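PDB 6TME: pollen-specific leucine-rich repeat extensin-like protein 1 from Arabidopsis thaliana, which probably binds secreted peptide signals at the pollen-tube cell wall through its leucine-rich repeats, while an extensin-like region would anchor it there. Local coordinates for residues S60-T65 with S125-G130; E183-D188 with S213-A218; K228-M233 with I239-N244. One frame throughout, in Å; residues are numbered along the deposited sequence.

Interaction 1. Residues S60-T65 with S125-G130; sequences SDPFNT and SNRFCG. With SO4 (sulfate ion), chain L.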
loop_
_atom_site.group_PDB
_atom_site.type_symbol
_atom_site.label_atom_id
_atom_site.label_comp_id
_atom_site.label_asym_id
_atom_site.label_seq_id
_atom_site.Cartn_x
_atom_site.Cartn_y
_atom_site.Cartn_z
ATOM N N SER A 60 10.389 -8.457 24.940
ATOM C CA SER A 60 10.862 -9.728 24.425
ATOM C C SER A 60 11.574 -9.489 23.106
ATOM O O SER A 60 11.031 -8.844 22.205
ATOM C CB SER A 60 9.702 -10.709 24.240
ATOM O OG SER A 60 10.003 -11.618 23.213
ATOM N N ASP A 61 12.790 -10.009 23.003
ATOM C CA ASP A 61 13.649 -9.821 21.837
ATOM C C ASP A 61 14.145 -11.206 21.450
ATOM O O ASP A 61 15.230 -11.628 21.862
ATOM C CB ASP A 61 14.799 -8.870 22.162
ATOM C CG ASP A 61 15.714 -8.627 20.988
ATOM O OD1 ASP A 61 15.447 -9.151 19.885
ATOM O OD2 ASP A 61 16.709 -7.902 21.182
ATOM N N PRO A 62 13.372 -11.944 20.652
ATOM C CA PRO A 62 13.689 -13.368 20.452
ATOM C C PRO A 62 15.048 -13.630 19.820
ATOM O O PRO A 62 15.697 -14.617 20.188
ATOM C CB PRO A 62 12.539 -13.858 19.558
ATOM C CG PRO A 62 11.412 -12.857 19.799
ATOM C CD PRO A 62 12.130 -11.548 19.970
ATOM N N PHE A 63 15.506 -12.804 18.879
ATOM C CA PHE A 63 16.802 -13.048 18.254
ATOM C C PHE A 63 17.936 -12.285 18.935
ATOM O O PHE A 63 19.007 -12.129 18.339
ATOM C CB PHE A 63 16.761 -12.700 16.766
ATOM C CG PHE A 63 15.693 -13.426 16.005
ATOM C CD1 PHE A 63 15.845 -14.760 15.676
ATOM C CD2 PHE A 63 14.529 -12.768 15.618
ATOM C CE1 PHE A 63 14.853 -15.431 14.971
ATOM C CE2 PHE A 63 13.525 -13.433 14.916
ATOM C CZ PHE A 63 13.690 -14.759 14.593
ATOM N N ASN A 64 17.711 -11.796 20.158
ATOM C CA ASN A 64 18.713 -11.046 20.921
ATOM C C ASN A 64 19.316 -9.930 20.075
ATOM O O ASN A 64 20.521 -9.654 20.125
ATOM C CB ASN A 64 19.795 -11.981 21.470
ATOM C CG ASN A 64 19.213 -13.086 22.335
ATOM O OD1 ASN A 64 19.459 -14.272 22.105
ATOM N ND2 ASN A 64 18.419 -12.703 23.320
ATOM N N THR A 65 18.451 -9.285 19.291
ATOM C CA THR A 65 18.881 -8.245 18.363
ATOM C C THR A 65 19.559 -7.072 19.071
ATOM O O THR A 65 20.510 -6.495 18.537
ATOM C CB THR A 65 17.674 -7.784 17.542
ATOM O OG1 THR A 65 17.306 -8.828 16.624
ATOM C CG2 THR A 65 17.960 -6.480 16.773
ATOM N N SER A 125 7.443 -6.419 10.663
ATOM C CA SER A 125 7.339 -7.729 11.312
ATOM C C SER A 125 8.040 -7.738 12.668
ATOM O O SER A 125 8.922 -8.553 12.941
ATOM C CB SER A 125 7.882 -8.846 10.410
ATOM O OG SER A 125 7.120 -8.947 9.206
ATOM N N ASN A 126 7.647 -6.794 13.515
ATOM C CA ASN A 126 7.956 -6.843 14.938
ATOM C C ASN A 126 6.639 -6.923 15.695
ATOM O O ASN A 126 5.565 -7.037 15.102
ATOM C CB ASN A 126 8.796 -5.640 15.363
ATOM C CG ASN A 126 10.258 -5.797 14.980
ATOM O OD1 ASN A 126 11.048 -6.412 15.716
ATOM N ND2 ASN A 126 10.620 -5.281 13.814
ATOM N N ARG A 127 6.714 -6.857 17.014
ATOM C CA ARG A 127 5.483 -6.815 17.790
ATOM C C ARG A 127 5.436 -5.529 18.591
ATOM O O ARG A 127 5.203 -5.546 19.805
ATOM C CB ARG A 127 5.378 -8.044 18.690
ATOM C CG ARG A 127 5.091 -9.322 17.900
ATOM C CD ARG A 127 5.331 -10.561 18.737
ATOM N NE ARG A 127 6.699 -10.553 19.245
ATOM C CZ ARG A 127 7.124 -11.333 20.227
ATOM N NH1 ARG A 127 6.271 -12.169 20.800
ATOM N NH2 ARG A 127 8.390 -11.264 20.639
ATOM N N PHE A 128 5.689 -4.412 17.918
ATOM C CA PHE A 128 5.639 -3.122 18.580
ATOM C C PHE A 128 4.186 -2.717 18.771
ATOM O O PHE A 128 3.387 -2.736 17.831
ATOM C CB PHE A 128 6.426 -2.070 17.796
ATOM C CG PHE A 128 7.927 -2.231 17.927
ATOM C CD1 PHE A 128 8.535 -2.198 19.185
ATOM C CD2 PHE A 128 8.727 -2.460 16.797
ATOM C CE1 PHE A 128 9.930 -2.380 19.322
ATOM C CE2 PHE A 128 10.112 -2.624 16.917
ATOM C CZ PHE A 128 10.718 -2.587 18.189
ATOM N N CYS A 129 3.847 -2.350 19.992
ATOM C CA CYS A 129 2.460 -2.207 20.366
ATOM C C CYS A 129 2.164 -0.772 20.776
ATOM O O CYS A 129 3.052 -0.005 21.158
ATOM C CB CYS A 129 2.125 -3.183 21.498
ATOM N N GLY A 130 0.893 -0.414 20.699
ATOM C CA GLY A 130 0.476 0.885 21.169
ATOM C C GLY A 130 0.378 1.885 20.044
ATOM O O GLY A 130 -0.088 1.543 18.959
HETATM S S SO4 L . 12.401 -13.792 25.025
HETATM O O1 SO4 L . 13.074 -14.844 25.785
HETATM O O2 SO4 L . 11.040 -13.625 25.538
HETATM O O3 SO4 L . 12.361 -14.186 23.617
HETATM O O4 SO4 L . 13.139 -12.535 25.173
#
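S60 OG takes part in two hydrogen bonds: it accepts one from R127 NH2 at 3.1 Å and donates a weak one to O2 of a sulfate ion at 3.2 Å. The first of these is bent, 136° at the hydrogen, and the hydroxyl lies near the edge of the guanidinium, 20° off its plane. S60 turns OG anti to its own backbone nitrogen (chi1 152°), which carries it toward the arginine. R127 NH2 also donates to the D103 carbonyl, which helps fix the rotation of the group. Beside the bond, the P62 ring sets CG 3.5 Å from the same R127 NH2. The sulfate, probably from the crystallisation liquor, is also met weakly by D61 N, at 3.3 Å from O4. Behind them a type I turn runs from D61 to N64, and D61 OD1 accepts from T65 N at 3.1 Å. The contact lies at the surface, where the loop between helix 43-56 and strand 80-85, part of the N-terminal region, meets strand 127-130. S60 bonds by its backbone to F105, and strand 127-130 runs between parallel strands 105-106 and 151-153, with F128 meeting W54 of the helix.

Interaction 2. Residues E183-D188 with S213-A218; sequences EIFDKD and SVVTFA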
loop_
_atom_site.group_PDB
_atom_site.type_symbol
_atom_site.label_atom_id
_atom_site.label_comp_id
_atom_site.label_asym_id
_atom_site.label_seq_id
_atom_site.Cartn_x
_atom_site.Cartn_y
_atom_site.Cartn_z
ATOM N N GLU A 183 -6.159 14.772 4.346
ATOM C CA GLU A 183 -4.945 15.494 3.990
ATOM C C GLU A 183 -3.770 14.570 3.669
ATOM O O GLU A 183 -2.781 15.049 3.110
ATOM C CB GLU A 183 -4.580 16.472 5.118
ATOM C CG GLU A 183 -4.442 15.860 6.510
ATOM C CD GLU A 183 -5.744 15.878 7.319
ATOM O OE1 GLU A 183 -6.834 15.857 6.709
ATOM O OE2 GLU A 183 -5.673 15.918 8.571
ATOM N N ILE A 184 -3.857 13.265 3.975
ATOM C CA ILE A 184 -2.762 12.343 3.660
ATOM C C ILE A 184 -2.449 12.348 2.167
ATOM O O ILE A 184 -1.290 12.174 1.773
ATOM C CB ILE A 184 -3.072 10.910 4.154
ATOM C CG1 ILE A 184 -1.829 10.024 4.067
ATOM C CG2 ILE A 184 -4.095 10.245 3.262
ATOM C CD1 ILE A 184 -0.734 10.393 5.030
ATOM N N PHE A 185 -3.455 12.557 1.311
ATOM C CA PHE A 185 -3.205 12.585 -0.127
ATOM C C PHE A 185 -2.657 13.923 -0.610
ATOM O O PHE A 185 -2.296 14.032 -1.792
ATOM C CB PHE A 185 -4.486 12.178 -0.885
ATOM C CG PHE A 185 -4.883 10.757 -0.612
ATOM C CD1 PHE A 185 -4.086 9.713 -1.057
ATOM C CD2 PHE A 185 -5.985 10.464 0.170
ATOM C CE1 PHE A 185 -4.400 8.393 -0.766
ATOM C CE2 PHE A 185 -6.304 9.151 0.463
ATOM C CZ PHE A 185 -5.504 8.113 -0.011
ATOM N N ASP A 186 -2.557 14.928 0.278
ATOM C CA ASP A 186 -1.889 16.188 -0.051
ATOM C C ASP A 186 -0.368 16.095 0.082
ATOM O O ASP A 186 0.343 16.858 -0.577
ATOM C CB ASP A 186 -2.384 17.329 0.848
ATOM C CG ASP A 186 -3.891 17.516 0.806
ATOM O OD1 ASP A 186 -4.486 17.427 -0.290
ATOM O OD2 ASP A 186 -4.482 17.744 1.887
ATOM N N LYS A 187 0.150 15.218 0.945
ATOM C CA LYS A 187 1.595 14.996 0.983
ATOM C C LYS A 187 2.068 14.435 -0.358
ATOM O O LYS A 187 1.302 13.801 -1.091
ATOM C CB LYS A 187 1.967 14.020 2.101
ATOM C CG LYS A 187 1.303 14.261 3.449
ATOM C CD LYS A 187 2.016 15.349 4.213
ATOM C CE LYS A 187 3.378 14.887 4.721
ATOM N NZ LYS A 187 4.279 16.053 4.887
ATOM N N ASP A 188 3.343 14.652 -0.686
ATOM C CA ASP A 188 3.859 14.074 -1.931
ATOM C C ASP A 188 4.450 12.675 -1.689
ATOM O O ASP A 188 5.608 12.384 -1.926
ATOM C CB ASP A 188 4.835 15.033 -2.617
ATOM C CG ASP A 188 6.153 15.235 -1.864
ATOM O OD1 ASP A 188 6.936 16.095 -2.327
ATOM O OD2 ASP A 188 6.422 14.574 -0.836
ATOM N N SER A 213 2.654 6.499 -6.708
ATOM C CA SER A 213 2.698 5.431 -7.696
ATOM C C SER A 213 1.977 4.163 -7.234
ATOM O O SER A 213 1.540 3.384 -8.088
ATOM C CB SER A 213 4.153 5.112 -8.063
ATOM O OG SER A 213 4.823 4.488 -6.982
ATOM N N VAL A 214 1.829 3.934 -5.928
ATOM C CA VAL A 214 1.081 2.778 -5.429
ATOM C C VAL A 214 0.296 3.187 -4.191
ATOM O O VAL A 214 0.848 3.835 -3.290
ATOM C CB VAL A 214 1.987 1.564 -5.106
ATOM C CG1 VAL A 214 3.102 1.908 -4.088
ATOM C CG2 VAL A 214 1.153 0.402 -4.574
ATOM N N VAL A 215 -0.993 2.812 -4.149
ATOM C CA VAL A 215 -1.862 3.008 -2.989
ATOM C C VAL A 215 -2.629 1.711 -2.726
ATOM O O VAL A 215 -3.278 1.181 -3.634
ATOM C CB VAL A 215 -2.865 4.163 -3.197
ATOM C CG1 VAL A 215 -3.640 4.383 -1.921
ATOM C CG2 VAL A 215 -2.188 5.463 -3.668
ATOM N N THR A 216 -2.577 1.205 -1.489
ATOM C CA THR A 216 -3.380 0.053 -1.101
ATOM C C THR A 216 -4.351 0.417 0.018
ATOM O O THR A 216 -3.958 1.046 1.016
ATOM C CB THR A 216 -2.505 -1.147 -0.687
ATOM O OG1 THR A 216 -1.781 -0.881 0.527
ATOM C CG2 THR A 216 -1.534 -1.513 -1.817
ATOM N N PHE A 217 -5.628 0.046 -0.182
ATOM C CA PHE A 217 -6.710 0.147 0.799
ATOM C C PHE A 217 -7.254 -1.216 1.201
ATOM O O PHE A 217 -8.194 -1.278 2.008
ATOM C CB PHE A 217 -7.910 0.934 0.247
ATOM C CG PHE A 217 -7.612 2.317 -0.184
ATOM C CD1 PHE A 217 -7.728 3.371 0.715
ATOM C CD2 PHE A 217 -7.275 2.583 -1.498
ATOM C CE1 PHE A 217 -7.473 4.677 0.316
ATOM C CE2 PHE A 217 -7.007 3.881 -1.908
ATOM C CZ PHE A 217 -7.106 4.933 -0.995
ATOM N N ALA A 218 -6.746 -2.295 0.597
ATOM C CA ALA A 218 -7.336 -3.625 0.732
ATOM C C ALA A 218 -7.606 -3.984 2.193
ATOM O O ALA A 218 -6.886 -3.562 3.092
ATOM C CB ALA A 218 -6.396 -4.660 0.105
#
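F185 and F217 each hold CG anti to the carbonyl carbon (chi1 -65° and -59°), and these torsions swing the two rings inward from opposite directions until they meet. Their closest atoms are the two CZ carbons, 3.7 Å apart; F217 CE1 follows at 4.0 Å from F185 CZ. V215 adds a second touch: its CG1 methyl sits at the edge of the F185 ring, 4.2 Å from CE1. On one face of that ring lies the F185 neighbour I184, whose CG2 stands 3.6 Å above the plane, shifted toward the rim.

The backbones stay well apart, with the F185 and V215 CA atoms 10.1 Å from each other, so side chains alone bridge the interior. This is the cross-section of a leucine-rich repeat solenoid: the 3-10 turn that includes residues 183-185 forms part of the convex wall, and strand 214-216 belongs to the concave one. The turn is closed by D186 N bonding to E183 O at 2.8 Å. F185 also packs on I192 of the adjoining strand 191-193, while F217 lies nearly parallel to the F241 ring and meets F222 edge-to-face. On the concave wall, V214 and T216 pack against the chain of another protein.

No hydrogen bond crosses between the segments. The contact is wholly apolar and buried, so its hold comes from shape and exclusion of water, while the strand's backbone groups find their partners in the neighbouring strands.

Interaction 3. Residues K228-M233 with I239-N244; sequences KTIGQM and IVFIGN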
loop_
_atom_site.group_PDB
_atom_site.type_symbol
_atom_site.label_atom_id
_atom_site.label_comp_id
_atom_site.label_asym_id
_atom_site.label_seq_id
_atom_site.Cartn_x
_atom_site.Cartn_y
_atom_site.Cartn_z
ATOM N N LYS A 228 -15.049 10.525 -7.818
ATOM C CA LYS A 228 -14.844 10.889 -9.220
ATOM C C LYS A 228 -13.463 11.492 -9.470
ATOM O O LYS A 228 -12.976 11.442 -10.608
ATOM C CB LYS A 228 -15.921 11.883 -9.683
ATOM C CG LYS A 228 -17.249 11.276 -10.122
ATOM N N THR A 229 -12.830 12.062 -8.431
ATOM C CA THR A 229 -11.490 12.653 -8.511
ATOM C C THR A 229 -10.383 11.623 -8.721
ATOM O O THR A 229 -9.243 12.022 -8.995
ATOM C CB THR A 229 -11.171 13.461 -7.235
ATOM O OG1 THR A 229 -11.512 12.692 -6.079
ATOM C CG2 THR A 229 -11.961 14.765 -7.197
ATOM N N ILE A 230 -10.681 10.325 -8.616
ATOM C CA ILE A 230 -9.662 9.304 -8.859
ATOM C C ILE A 230 -8.978 9.491 -10.209
ATOM O O ILE A 230 -7.812 9.111 -10.384
ATOM C CB ILE A 230 -10.280 7.908 -8.748
ATOM C CG1 ILE A 230 -9.166 6.862 -8.734
ATOM C CG2 ILE A 230 -11.252 7.649 -9.931
ATOM C CD1 ILE A 230 -9.579 5.559 -8.112
ATOM N N GLY A 231 -9.682 10.071 -11.185
ATOM C CA GLY A 231 -9.082 10.281 -12.488
ATOM C C GLY A 231 -7.933 11.260 -12.487
ATOM O O GLY A 231 -7.128 11.255 -13.424
ATOM N N GLN A 232 -7.828 12.090 -11.455
ATOM C CA GLN A 232 -6.795 13.116 -11.406
ATOM C C GLN A 232 -5.484 12.636 -10.781
ATOM O O GLN A 232 -4.496 13.379 -10.817
ATOM C CB GLN A 232 -7.322 14.349 -10.659
ATOM C CG GLN A 232 -8.351 15.136 -11.477
ATOM C CD GLN A 232 -9.260 16.000 -10.623
ATOM O OE1 GLN A 232 -10.397 15.628 -10.334
ATOM N NE2 GLN A 232 -8.770 17.173 -10.233
ATOM N N MET A 233 -5.432 11.417 -10.240
ATOM C CA MET A 233 -4.186 10.899 -9.676
ATOM C C MET A 233 -3.095 10.839 -10.736
ATOM O O MET A 233 -3.244 10.183 -11.773
ATOM C CB MET A 233 -4.413 9.517 -9.073
ATOM C CG MET A 233 -5.442 9.533 -7.966
ATOM S SD MET A 233 -5.840 7.902 -7.308
ATOM C CE MET A 233 -4.447 7.588 -6.250
ATOM N N ILE A 239 -3.323 0.336 -7.722
ATOM C CA ILE A 239 -4.288 0.694 -6.687
ATOM C C ILE A 239 -5.085 -0.553 -6.326
ATOM O O ILE A 239 -5.571 -1.269 -7.206
ATOM C CB ILE A 239 -5.210 1.853 -7.120
ATOM C CG1 ILE A 239 -6.019 2.367 -5.924
ATOM C CG2 ILE A 239 -6.136 1.466 -8.300
ATOM C CD1 ILE A 239 -6.155 3.879 -5.897
ATOM N N VAL A 240 -5.188 -0.838 -5.035
ATOM C CA VAL A 240 -5.751 -2.095 -4.558
ATOM C C VAL A 240 -6.817 -1.790 -3.511
ATOM O O VAL A 240 -6.513 -1.184 -2.477
ATOM C CB VAL A 240 -4.661 -3.010 -3.983
ATOM C CG1 VAL A 240 -5.246 -4.352 -3.581
ATOM C CG2 VAL A 240 -3.539 -3.191 -5.019
ATOM N N PHE A 241 -8.064 -2.197 -3.798
ATOM C CA PHE A 241 -9.229 -2.013 -2.938
ATOM C C PHE A 241 -9.799 -3.319 -2.392
ATOM O O PHE A 241 -10.862 -3.289 -1.761
ATOM C CB PHE A 241 -10.384 -1.341 -3.691
ATOM C CG PHE A 241 -10.105 0.025 -4.209
ATOM C CD1 PHE A 241 -10.212 1.137 -3.380
ATOM C CD2 PHE A 241 -9.849 0.216 -5.559
ATOM C CE1 PHE A 241 -9.990 2.413 -3.880
ATOM C CE2 PHE A 241 -9.628 1.477 -6.067
ATOM C CZ PHE A 241 -9.702 2.583 -5.232
ATOM N N ILE A 242 -9.169 -4.461 -2.666
ATOM C CA ILE A 242 -9.677 -5.773 -2.274
ATOM C C ILE A 242 -10.327 -5.767 -0.890
ATOM O O ILE A 242 -9.687 -5.428 0.114
ATOM C CB ILE A 242 -8.552 -6.827 -2.300
ATOM C CG1 ILE A 242 -7.831 -6.823 -3.625
ATOM C CG2 ILE A 242 -9.113 -8.229 -2.035
ATOM C CD1 ILE A 242 -6.682 -7.803 -3.649
ATOM N N GLY A 243 -11.589 -6.182 -0.818
ATOM C CA GLY A 243 -12.152 -6.562 0.463
ATOM C C GLY A 243 -12.507 -5.391 1.354
ATOM O O GLY A 243 -11.957 -5.241 2.440
ATOM N N ASN A 244 -13.400 -4.533 0.880
ATOM C CA ASN A 244 -13.908 -3.420 1.661
ATOM C C ASN A 244 -15.429 -3.465 1.533
ATOM O O ASN A 244 -16.029 -4.482 1.164
ATOM C CB ASN A 244 -13.297 -2.094 1.193
ATOM C CG ASN A 244 -11.918 -1.852 1.775
ATOM O OD1 ASN A 244 -11.775 -1.548 2.962
ATOM N ND2 ASN A 244 -10.890 -1.992 0.942
#
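I230 CD1 approaches the edge of the F241 ring, 4.1 Å from CZ, the two side chains coming from opposite directions. The same methyl lies 4.4 Å from I239 CD1, and I239 CD1 is touched in turn by M233 CE at 4.1 Å. M233 and I239 cross at about a right angle; a bend at the last torsion of M233 (chi3 78°) turns its methyl onto the isoleucine. I230 reaches across by keeping CG1 anti to its backbone nitrogen (chi1 -169°).

These four side chains pack in the interior of the leucine-rich repeat solenoid, where the 3-10 segment 228-232 faces the concave-side strand 238-240 and the turn after it. That segment is tightened by Q232 N donating to T229 O at 2.8 Å, and T229 OG1 is tied to the E205 carbonyl.

Past F241 the chain curls round, and N244 ND2 donates back to F241 O at 3.0 Å, from 55° above the carbonyl plane. N244 ND2 also serves the F217 carbonyl, and N244 OD1 accepts from F222 N, while F241 O takes a further bond from N268 ND2.

Interactions 2 and 3 are core contacts of the solenoid, each packing a 3-10 segment on the convex side against a concave-side strand by apolar side chains alone. Their centres are about 10 Å apart and strands 214-216 and 238-240 are neighbours, so the two touch; a probable hydrogen bond of 2.7 Å joins F217 N to V240 O. Interaction 1 stands off, its centre about 28 Å from interaction 2's and about 34 Å from interaction 3's. This surface contact ties the N-terminal loop to strand 127-130 through an arginine-to-hydroxyl hydrogen bond, with a sulfate on the loop side. Across the segments, then, the surface contact is chiefly polar and the two buried ones apolar.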